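Local coordinates for protein Dhd127_b (Synthetic construct, PDB 6DLM) that serves as one helical hairpin of a computationally designed heterodimer, pairing with its partner chain Dhd127_a in a coiled-coil assembly of helices, at residues I22-E27 with K54-E59; E34-R39 with E44-L49; K9-S14 with R69-V74. All blocks are in the same frame, centred on the assembly; numbering follows the deposited sequence.

Contact 1: residues I22-E27 with K54-E59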
loop_
_atom_site.group_PDB
_atom_site.type_symbol
_atom_site.label_atom_id
_atom_site.label_comp_id
_atom_site.label_asym_id
_atom_site.label_seq_id
_atom_site.Cartn_x
_atom_site.Cartn_y
_atom_site.Cartn_z
ATOM N N ILE B 22 -2.009 -5.354 -1.284
ATOM C CA ILE B 22 -1.867 -3.906 -1.356
ATOM C C ILE B 22 -2.694 -3.329 -2.512
ATOM O O ILE B 22 -3.354 -2.324 -2.357
ATOM C CB ILE B 22 -0.390 -3.514 -1.520
ATOM C CG1 ILE B 22 0.350 -3.754 -0.203
ATOM C CG2 ILE B 22 -0.265 -2.064 -1.945
ATOM C CD1 ILE B 22 1.838 -3.515 -0.281
ATOM N N GLU B 23 -2.647 -3.972 -3.667
ATOM C CA GLU B 23 -3.462 -3.521 -4.792
ATOM C C GLU B 23 -4.968 -3.631 -4.450
ATOM O O GLU B 23 -5.741 -2.779 -4.843
ATOM C CB GLU B 23 -3.066 -4.223 -6.083
ATOM C CG GLU B 23 -1.600 -3.952 -6.406
ATOM C CD GLU B 23 -1.304 -3.880 -7.888
ATOM O OE1 GLU B 23 -0.555 -2.976 -8.300
ATOM O OE2 GLU B 23 -1.821 -4.725 -8.641
ATOM N N GLU B 24 -5.349 -4.653 -3.702
ATOM C CA GLU B 24 -6.732 -4.767 -3.261
ATOM C C GLU B 24 -7.085 -3.553 -2.382
ATOM O O GLU B 24 -8.161 -2.998 -2.514
ATOM C CB GLU B 24 -6.954 -6.054 -2.473
ATOM C CG GLU B 24 -8.365 -6.190 -1.929
ATOM C CD GLU B 24 -8.657 -7.575 -1.365
ATOM O OE1 GLU B 24 -7.921 -8.522 -1.691
ATOM O OE2 GLU B 24 -9.631 -7.717 -0.603
ATOM N N LEU B 25 -6.180 -3.170 -1.493
ATOM C CA LEU B 25 -6.419 -1.993 -0.671
ATOM C C LEU B 25 -6.509 -0.724 -1.533
ATOM O O LEU B 25 -7.377 0.102 -1.314
ATOM C CB LEU B 25 -5.331 -1.827 0.382
ATOM C CG LEU B 25 -5.456 -0.540 1.187
ATOM C CD1 LEU B 25 -6.841 -0.436 1.785
ATOM C CD2 LEU B 25 -4.391 -0.467 2.264
ATOM N N LEU B 26 -5.619 -0.583 -2.503
ATOM C CA LEU B 26 -5.667 0.577 -3.377
ATOM C C LEU B 26 -6.991 0.610 -4.165
ATOM O O LEU B 26 -7.577 1.658 -4.306
ATOM C CB LEU B 26 -4.468 0.603 -4.325
ATOM C CG LEU B 26 -3.141 0.918 -3.626
ATOM C CD1 LEU B 26 -1.950 0.793 -4.562
ATOM C CD2 LEU B 26 -3.195 2.314 -3.040
ATOM N N GLU B 27 -7.448 -0.530 -4.660
ATOM C CA GLU B 27 -8.723 -0.568 -5.377
ATOM C C GLU B 27 -9.898 -0.163 -4.467
ATOM O O GLU B 27 -10.793 0.548 -4.896
ATOM C CB GLU B 27 -8.975 -1.945 -5.985
ATOM C CG GLU B 27 -10.122 -1.962 -6.978
ATOM C CD GLU B 27 -10.205 -3.254 -7.772
ATOM O OE1 GLU B 27 -10.652 -4.273 -7.215
ATOM O OE2 GLU B 27 -9.842 -3.241 -8.963
ATOM N N LYS B 54 -9.367 -0.672 6.823
ATOM C CA LYS B 54 -8.665 -0.873 8.072
ATOM C C LYS B 54 -8.278 -2.355 8.253
ATOM O O LYS B 54 -7.173 -2.639 8.683
ATOM C CB LYS B 54 -9.515 -0.407 9.248
ATOM C CG LYS B 54 -9.671 1.099 9.361
ATOM C CD LYS B 54 -10.528 1.453 10.566
ATOM C CE LYS B 54 -10.789 2.941 10.692
ATOM N NZ LYS B 54 -12.049 3.207 11.444
ATOM N N GLU B 55 -9.179 -3.279 7.936
ATOM C CA GLU B 55 -8.861 -4.700 8.059
ATOM C C GLU B 55 -7.721 -5.114 7.138
ATOM O O GLU B 55 -6.803 -5.801 7.551
ATOM C CB GLU B 55 -10.051 -5.563 7.635
ATOM C CG GLU B 55 -11.216 -5.646 8.593
ATOM C CD GLU B 55 -12.285 -6.602 8.085
ATOM O OE1 GLU B 55 -12.439 -6.731 6.850
ATOM O OE2 GLU B 55 -12.967 -7.230 8.916
ATOM N N ILE B 56 -7.812 -4.719 5.880
ATOM C CA ILE B 56 -6.766 -5.055 4.932
ATOM C C ILE B 56 -5.421 -4.425 5.327
ATOM O O ILE B 56 -4.411 -5.103 5.321
ATOM C CB ILE B 56 -7.147 -4.625 3.511
ATOM C CG1 ILE B 56 -8.483 -5.248 3.115
ATOM C CG2 ILE B 56 -6.064 -5.029 2.534
ATOM C CD1 ILE B 56 -8.966 -4.824 1.750
ATOM N N ALA B 57 -5.431 -3.166 5.731
ATOM C CA ALA B 57 -4.194 -2.501 6.152
ATOM C C ALA B 57 -3.528 -3.207 7.341
ATOM O O ALA B 57 -2.314 -3.283 7.401
ATOM C CB ALA B 57 -4.455 -1.050 6.506
ATOM N N ASP B 58 -4.325 -3.697 8.276
ATOM C CA ASP B 58 -3.758 -4.402 9.410
ATOM C C ASP B 58 -3.005 -5.665 8.961
ATOM O O ASP B 58 -1.913 -5.927 9.419
ATOM C CB ASP B 58 -4.863 -4.784 10.378
ATOM C CG ASP B 58 -4.345 -5.550 11.560
ATOM O OD1 ASP B 58 -4.254 -4.960 12.645
ATOM O OD2 ASP B 58 -4.010 -6.737 11.392
ATOM N N GLU B 59 -3.621 -6.442 8.086
ATOM C CA GLU B 59 -2.986 -7.627 7.525
ATOM C C GLU B 59 -1.743 -7.256 6.680
ATOM O O GLU B 59 -0.748 -7.950 6.719
ATOM C CB GLU B 59 -3.992 -8.420 6.696
ATOM C CG GLU B 59 -3.442 -9.687 6.070
ATOM C CD GLU B 59 -2.991 -10.720 7.088
ATOM O OE1 GLU B 59 -2.390 -11.720 6.666
ATOM O OE2 GLU B 59 -3.227 -10.526 8.296
#
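Leu25 and Ile56 meet where the two helices of the hairpin lie nearest each other in these segments, their CA atoms 6.4 Å apart. The tight part of the contact is made of aliphatic branches. The methyl CG2 of Ile56 rests 3.9 Å from CB of Leu25, at the root of the leucine rather than at its end. Ile56 can do this because its CG2 is anti to the backbone N while CG1 (chi1 -56°) swings to another side, so the two branches serve two neighbours at once. Leu25 extends past this methyl, and its CD2 comes 4.3 Å from CB of Ala57; the single methyl of alanine suits a place where the leucine end points in between the helices. Leu25 also packs on Leu22 of the Dhd127_a chain, so one buried leucine takes part in both the hairpin and the dimer interface.

The other branch of Ile56 faces the loose side. Its CD1 lies 3.8 Å from Glu24 OE2 and 4.0 Å from Glu24 CG, the two side chains crossing at about a right angle. Glu24 is extended, with CG anti to its own N (chi1 177°), and its flank, from CG to OE2, runs across the CD1 methyl, with the carboxylate on the exposed side. A glutamate suits such a border, lending carbon to the core and charge to the water. Here the contact with Ile56 is one of van der Waals touching alone.

The axes of the short segments approach to 9.7 Å with 157° between their N-to-C directions. Such nearly antiparallel packing, with leucine buried, isoleucine and alanine partly covered, and glutamate at the border, is characteristic of a helical hairpin within a designed coiled-coil bundle.

Contact 2: residues E34-R39 with E44-L49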
loop_
_atom_site.group_PDB
_atom_site.type_symbol
_atom_site.label_atom_id
_atom_site.label_comp_id
_atom_site.label_asym_id
_atom_site.label_seq_id
_atom_site.Cartn_x
_atom_site.Cartn_y
_atom_site.Cartn_z
ATOM N N GLU B 34 -13.469 7.813 -5.654
ATOM C CA GLU B 34 -14.379 8.093 -6.764
ATOM C C GLU B 34 -15.805 8.401 -6.270
ATOM O O GLU B 34 -16.461 9.284 -6.788
ATOM C CB GLU B 34 -14.347 6.961 -7.786
ATOM C CG GLU B 34 -13.025 6.935 -8.530
ATOM C CD GLU B 34 -13.028 6.081 -9.784
ATOM O OE1 GLU B 34 -13.669 5.029 -9.796
ATOM O OE2 GLU B 34 -12.362 6.468 -10.754
ATOM N N ILE B 35 -16.270 7.659 -5.284
ATOM C CA ILE B 35 -17.572 7.936 -4.703
ATOM C C ILE B 35 -17.616 9.310 -4.012
ATOM O O ILE B 35 -18.558 10.053 -4.194
ATOM C CB ILE B 35 -17.949 6.857 -3.677
ATOM C CG1 ILE B 35 -18.169 5.523 -4.380
ATOM C CG2 ILE B 35 -19.183 7.265 -2.900
ATOM C CD1 ILE B 35 -18.403 4.375 -3.425
ATOM N N LEU B 36 -16.574 9.629 -3.253
ATOM C CA LEU B 36 -16.493 10.908 -2.537
ATOM C C LEU B 36 -16.521 12.116 -3.478
ATOM O O LEU B 36 -17.196 13.092 -3.195
ATOM C CB LEU B 36 -15.234 10.965 -1.674
ATOM C CG LEU B 36 -15.273 10.146 -0.385
ATOM C CD1 LEU B 36 -13.920 10.174 0.297
ATOM C CD2 LEU B 36 -16.337 10.688 0.550
ATOM N N LYS B 37 -15.829 12.045 -4.611
ATOM C CA LYS B 37 -15.860 13.120 -5.592
ATOM C C LYS B 37 -17.276 13.416 -6.127
ATOM O O LYS B 37 -17.545 14.546 -6.506
ATOM C CB LYS B 37 -14.915 12.814 -6.741
ATOM C CG LYS B 37 -13.475 12.705 -6.301
ATOM C CD LYS B 37 -12.688 11.827 -7.249
ATOM C CE LYS B 37 -11.856 12.639 -8.211
ATOM N NZ LYS B 37 -10.503 12.908 -7.653
ATOM N N ARG B 38 -18.097 12.391 -6.180
ATOM C CA ARG B 38 -19.458 12.566 -6.611
ATOM C C ARG B 38 -20.454 13.037 -5.509
ATOM O O ARG B 38 -21.618 13.148 -5.834
ATOM C CB ARG B 38 -19.942 11.297 -7.306
ATOM C CG ARG B 38 -19.182 10.999 -8.589
ATOM C CD ARG B 38 -19.364 9.556 -9.005
ATOM N NE ARG B 38 -20.752 9.142 -8.876
ATOM C CZ ARG B 38 -21.137 7.909 -8.596
ATOM N NH1 ARG B 38 -20.240 6.964 -8.405
ATOM N NH2 ARG B 38 -22.421 7.631 -8.486
ATOM N N ARG B 39 -20.030 13.294 -4.248
ATOM C CA ARG B 39 -20.906 13.785 -3.183
ATOM C C ARG B 39 -22.119 12.928 -2.935
ATOM O O ARG B 39 -23.240 13.382 -3.096
ATOM C CB ARG B 39 -21.330 15.238 -3.428
ATOM C CG ARG B 39 -20.195 16.148 -3.835
ATOM C CD ARG B 39 -19.133 16.243 -2.754
ATOM N NE ARG B 39 -18.362 17.466 -2.923
ATOM C CZ ARG B 39 -17.321 17.587 -3.738
ATOM N NH1 ARG B 39 -16.912 16.552 -4.444
ATOM N NH2 ARG B 39 -16.688 18.744 -3.840
ATOM N N GLU B 44 -23.222 4.909 3.640
ATOM C CA GLU B 44 -23.096 3.533 4.073
ATOM C C GLU B 44 -21.981 2.788 3.337
ATOM O O GLU B 44 -21.189 2.110 3.967
ATOM C CB GLU B 44 -24.431 2.797 3.915
ATOM C CG GLU B 44 -25.544 3.414 4.746
ATOM C CD GLU B 44 -26.826 2.617 4.721
ATOM O OE1 GLU B 44 -26.771 1.417 4.412
ATOM O OE2 GLU B 44 -27.885 3.187 5.024
ATOM N N ARG B 45 -21.933 2.907 2.016
ATOM C CA ARG B 45 -20.882 2.239 1.257
ATOM C C ARG B 45 -19.487 2.779 1.590
ATOM O O ARG B 45 -18.582 2.015 1.856
ATOM C CB ARG B 45 -21.142 2.380 -0.238
ATOM C CG ARG B 45 -20.070 1.773 -1.115
ATOM C CD ARG B 45 -19.893 0.288 -0.865
ATOM N NE ARG B 45 -19.011 -0.302 -1.858
ATOM C CZ ARG B 45 -18.706 -1.588 -1.934
ATOM N NH1 ARG B 45 -19.206 -2.442 -1.060
ATOM N NH2 ARG B 45 -17.890 -2.013 -2.885
ATOM N N VAL B 46 -19.327 4.095 1.640
ATOM C CA VAL B 46 -18.018 4.638 1.978
ATOM C C VAL B 46 -17.584 4.216 3.391
ATOM O O VAL B 46 -16.423 3.919 3.588
ATOM C CB VAL B 46 -17.930 6.169 1.819
ATOM C CG1 VAL B 46 -17.919 6.555 0.347
ATOM C CG2 VAL B 46 -19.039 6.865 2.572
ATOM N N ARG B 47 -18.491 4.202 4.370
ATOM C CA ARG B 47 -18.134 3.771 5.709
ATOM C C ARG B 47 -17.691 2.309 5.683
ATOM O O ARG B 47 -16.774 1.936 6.389
ATOM C CB ARG B 47 -19.304 3.952 6.673
ATOM C CG ARG B 47 -19.506 5.379 7.141
ATOM C CD ARG B 47 -18.372 5.847 8.043
ATOM N NE ARG B 47 -18.649 7.164 8.603
ATOM C CZ ARG B 47 -17.778 7.900 9.281
ATOM N NH1 ARG B 47 -16.556 7.461 9.504
ATOM N NH2 ARG B 47 -18.147 9.082 9.748
ATOM N N GLU B 48 -18.373 1.482 4.896
ATOM C CA GLU B 48 -17.979 0.082 4.767
ATOM C C GLU B 48 -16.589 -0.055 4.108
ATOM O O GLU B 48 -15.811 -0.902 4.510
ATOM C CB GLU B 48 -19.026 -0.720 4.003
ATOM C CG GLU B 48 -18.605 -2.133 3.648
ATOM C CD GLU B 48 -18.346 -3.023 4.851
ATOM O OE1 GLU B 48 -17.834 -4.139 4.655
ATOM O OE2 GLU B 48 -18.653 -2.610 5.981
ATOM N N LEU B 49 -16.303 0.762 3.101
ATOM C CA LEU B 49 -14.982 0.742 2.459
ATOM C C LEU B 49 -13.879 1.125 3.456
ATOM O O LEU B 49 -12.798 0.566 3.419
ATOM C CB LEU B 49 -14.934 1.663 1.245
ATOM C CG LEU B 49 -15.826 1.230 0.088
ATOM C CD1 LEU B 49 -15.967 2.343 -0.933
ATOM C CD2 LEU B 49 -15.297 -0.044 -0.545
#
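A helix-loop-helix turn joins the two helices of the hairpin here, and Ile35 of the last turn before the loop packs against Arg45, Val46 and Leu49 of the first turns after it. Arg39 is the first residue to leave helical geometry, with a positive phi of 55° that turns the chain away from its helix.

Ile35 divides its branches between its neighbours. CG2, anti to the backbone N, lies 3.6 Å from Val46 CG1, while the longer arm carries CD1 to 4.0 Å from Leu49 CD1 and 3.9 Å from Arg45 CG. The beta-branched valine is compact enough to sit close to the isoleucine, and Leu36 CD2 also stands 4.4 Å from this CG1. Leu36 also packs on Leu36 of the Dhd127_a chain, so the hairpin's interior runs on into the dimer interface.

Arg45 lies at the exposed border. Its chain bends at chi2 (59°), and one face of the guanidinium lies over Leu49 CD2, 3.7 Å above the plane and offset toward the rim. The NE of this group forms a salt bridge with Glu31, one turn before Ile35. The chemistry thus divides: dispersion among methyls binds the interior, whereas the amphipathic arginine offers its CG methylene to Ile35, a guanidinium face to Leu49 and its NE to a glutamate on the facing helix.

Contact 3: residues K9-S14 with R69-V74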
loop_
_atom_site.group_PDB
_atom_site.type_symbol
_atom_site.label_atom_id
_atom_site.label_comp_id
_atom_site.label_asym_id
_atom_site.label_seq_id
_atom_site.Cartn_x
_atom_site.Cartn_y
_atom_site.Cartn_z
ATOM N N LYS B 9 13.311 -17.076 -4.153
ATOM C CA LYS B 9 11.990 -17.283 -4.717
ATOM C C LYS B 9 10.915 -17.221 -3.614
ATOM O O LYS B 9 9.882 -16.608 -3.826
ATOM C CB LYS B 9 11.938 -18.612 -5.478
ATOM C CG LYS B 9 10.671 -18.879 -6.284
ATOM C CD LYS B 9 10.403 -17.844 -7.360
ATOM C CE LYS B 9 9.325 -18.289 -8.343
ATOM N NZ LYS B 9 8.028 -18.641 -7.708
ATOM N N ASP B 10 11.173 -17.795 -2.450
ATOM C CA ASP B 10 10.190 -17.741 -1.376
ATOM C C ASP B 10 9.889 -16.292 -0.964
ATOM O O ASP B 10 8.741 -15.944 -0.743
ATOM C CB ASP B 10 10.693 -18.478 -0.151
ATOM C CG ASP B 10 10.452 -19.970 -0.209
ATOM O OD1 ASP B 10 9.778 -20.453 -1.129
ATOM O OD2 ASP B 10 10.945 -20.655 0.697
ATOM N N ILE B 11 10.927 -15.481 -0.843
ATOM C CA ILE B 11 10.742 -14.075 -0.508
ATOM C C ILE B 11 9.960 -13.323 -1.588
ATOM O O ILE B 11 9.053 -12.567 -1.282
ATOM C CB ILE B 11 12.094 -13.370 -0.386
ATOM C CG1 ILE B 11 12.785 -13.774 0.909
ATOM C CG2 ILE B 11 11.909 -11.863 -0.458
ATOM C CD1 ILE B 11 14.275 -13.529 0.871
ATOM N N LEU B 12 10.331 -13.531 -2.840
ATOM C CA LEU B 12 9.638 -12.898 -3.945
ATOM C C LEU B 12 8.169 -13.342 -4.018
ATOM O O LEU B 12 7.298 -12.518 -4.241
ATOM C CB LEU B 12 10.346 -13.202 -5.258
ATOM C CG LEU B 12 11.767 -12.649 -5.352
ATOM C CD1 LEU B 12 12.435 -13.100 -6.641
ATOM C CD2 LEU B 12 11.757 -11.140 -5.242
ATOM N N ASP B 13 7.906 -14.626 -3.811
ATOM C CA ASP B 13 6.526 -15.101 -3.827
ATOM C C ASP B 13 5.709 -14.408 -2.728
ATOM O O ASP B 13 4.606 -13.974 -2.974
ATOM C CB ASP B 13 6.469 -16.613 -3.598
ATOM C CG ASP B 13 7.059 -17.404 -4.749
ATOM O OD1 ASP B 13 7.336 -16.805 -5.798
ATOM O OD2 ASP B 13 7.236 -18.619 -4.598
ATOM N N SER B 14 6.276 -14.315 -1.541
ATOM C CA SER B 14 5.621 -13.644 -0.431
ATOM C C SER B 14 5.398 -12.150 -0.738
ATOM O O SER B 14 4.345 -11.620 -0.436
ATOM C CB SER B 14 6.453 -13.810 0.836
ATOM O OG SER B 14 5.730 -13.397 1.970
ATOM N N ARG B 69 11.509 -8.895 8.184
ATOM C CA ARG B 69 12.357 -9.700 9.049
ATOM C C ARG B 69 13.119 -10.736 8.211
ATOM O O ARG B 69 14.311 -10.899 8.383
ATOM C CB ARG B 69 11.527 -10.438 10.096
ATOM C CG ARG B 69 10.889 -9.557 11.147
ATOM C CD ARG B 69 10.430 -10.369 12.350
ATOM N NE ARG B 69 9.312 -11.240 12.027
ATOM C CZ ARG B 69 8.038 -10.882 12.119
ATOM N NH1 ARG B 69 7.718 -9.665 12.526
ATOM N NH2 ARG B 69 7.086 -11.738 11.804
ATOM N N LEU B 70 12.417 -11.408 7.312
ATOM C CA LEU B 70 13.044 -12.389 6.434
ATOM C C LEU B 70 14.089 -11.756 5.511
ATOM O O LEU B 70 15.152 -12.317 5.329
ATOM C CB LEU B 70 11.992 -13.119 5.609
ATOM C CG LEU B 70 10.965 -13.867 6.451
ATOM C CD1 LEU B 70 9.933 -14.545 5.572
ATOM C CD2 LEU B 70 11.642 -14.876 7.360
ATOM N N LEU B 71 13.789 -10.586 4.960
ATOM C CA LEU B 71 14.752 -9.910 4.098
ATOM C C LEU B 71 16.047 -9.583 4.854
ATOM O O LEU B 71 17.127 -9.755 4.316
ATOM C CB LEU B 71 14.150 -8.622 3.532
ATOM C CG LEU B 71 13.142 -8.837 2.404
ATOM C CD1 LEU B 71 12.358 -7.576 2.092
ATOM C CD2 LEU B 71 13.837 -9.349 1.160
ATOM N N GLU B 72 15.940 -9.089 6.080
ATOM C CA GLU B 72 17.115 -8.837 6.895
ATOM C C GLU B 72 17.895 -10.137 7.220
ATOM O O GLU B 72 19.106 -10.095 7.298
ATOM C CB GLU B 72 16.736 -8.074 8.169
ATOM C CG GLU B 72 16.342 -6.616 7.926
ATOM C CD GLU B 72 17.511 -5.721 7.536
ATOM O OE1 GLU B 72 17.284 -4.607 7.027
ATOM O OE2 GLU B 72 18.662 -6.132 7.728
ATOM N N GLU B 73 17.201 -11.245 7.457
ATOM C CA GLU B 73 17.878 -12.517 7.742
ATOM C C GLU B 73 18.719 -13.039 6.572
ATOM O O GLU B 73 19.824 -13.514 6.764
ATOM C CB GLU B 73 16.858 -13.590 8.110
ATOM C CG GLU B 73 16.227 -13.408 9.476
ATOM C CD GLU B 73 17.030 -14.042 10.591
ATOM O OE1 GLU B 73 18.203 -14.383 10.364
ATOM O OE2 GLU B 73 16.487 -14.200 11.694
ATOM N N VAL B 74 18.159 -12.953 5.380
ATOM C CA VAL B 74 18.832 -13.389 4.164
ATOM C C VAL B 74 20.028 -12.530 3.781
ATOM O O VAL B 74 21.062 -13.054 3.401
ATOM C CB VAL B 74 17.861 -13.387 2.979
ATOM C CG1 VAL B 74 18.574 -13.827 1.716
ATOM C CG2 VAL B 74 16.683 -14.293 3.277
#
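Ile11 is the residue that bridges the open end of this antiparallel helical hairpin, reaching from near the start of helix 7-37 to the last turns of helix 44-75. The two strips of chain are far apart in sequence, yet the CA atoms of Ile11 and Leu71 stand 7.4 Å from each other.

Along 69-74, the first side chain to turn to the other helix is Leu70. It points at the facing segment but stays 4.8 Å away at its nearest, a looser neighbour on the exposed flank.

Leu71 comes next and is buried. Its CB does not aim at the facing helix, but with CG anti to the carbonyl carbon (chi1 -76°) the end of the chain comes nearer and sets CD2 3.6 Å from Ile11 CG2. A leucine fits because its chain is long enough to carry a forked end into the interior, and the same side chain also packs on Leu8 of the Dhd127_a chain. The following residue, Glu72, takes no part in the contact with 9-14; its exposed carboxylate forms a salt bridge with Lys9 of the Dhd127_a chain, a charge suited to the dimer's surface.

One turn after Leu70, Val74 completes the contact and likewise packs on Leu8 of the partner chain. Short and beta-branched, it offers a methyl close to its own backbone, which the longer arm of Ile11 comes out to meet. The two side chains reach toward each other tip to tip, and the pair is tighter than usual van der Waals contact: Val74 CG2 lies 3.5 Å from Ile11 CD1.

How the contacts relate
All three contacts join helix 7-37 to helix 44-75 and are nested along the chain: contact 2 lies beside the connecting loop, contact 1 near the middle, and contact 3 at the end where both termini lie. Their centres mark out the hairpin's length, contact 1 being 16 Å from contact 2 and 21 Å from contact 3, while contacts 2 and 3 stand 37 Å apart on opposite sides of the chain's centre. None touches another; the nearest atoms of contacts 1 and 2 are about 5 Å apart. Isoleucine recurs in each, and every contact has neighbours on the Dhd127_a chain, consistent with an interior that the hairpin shares with its partner chain along its length.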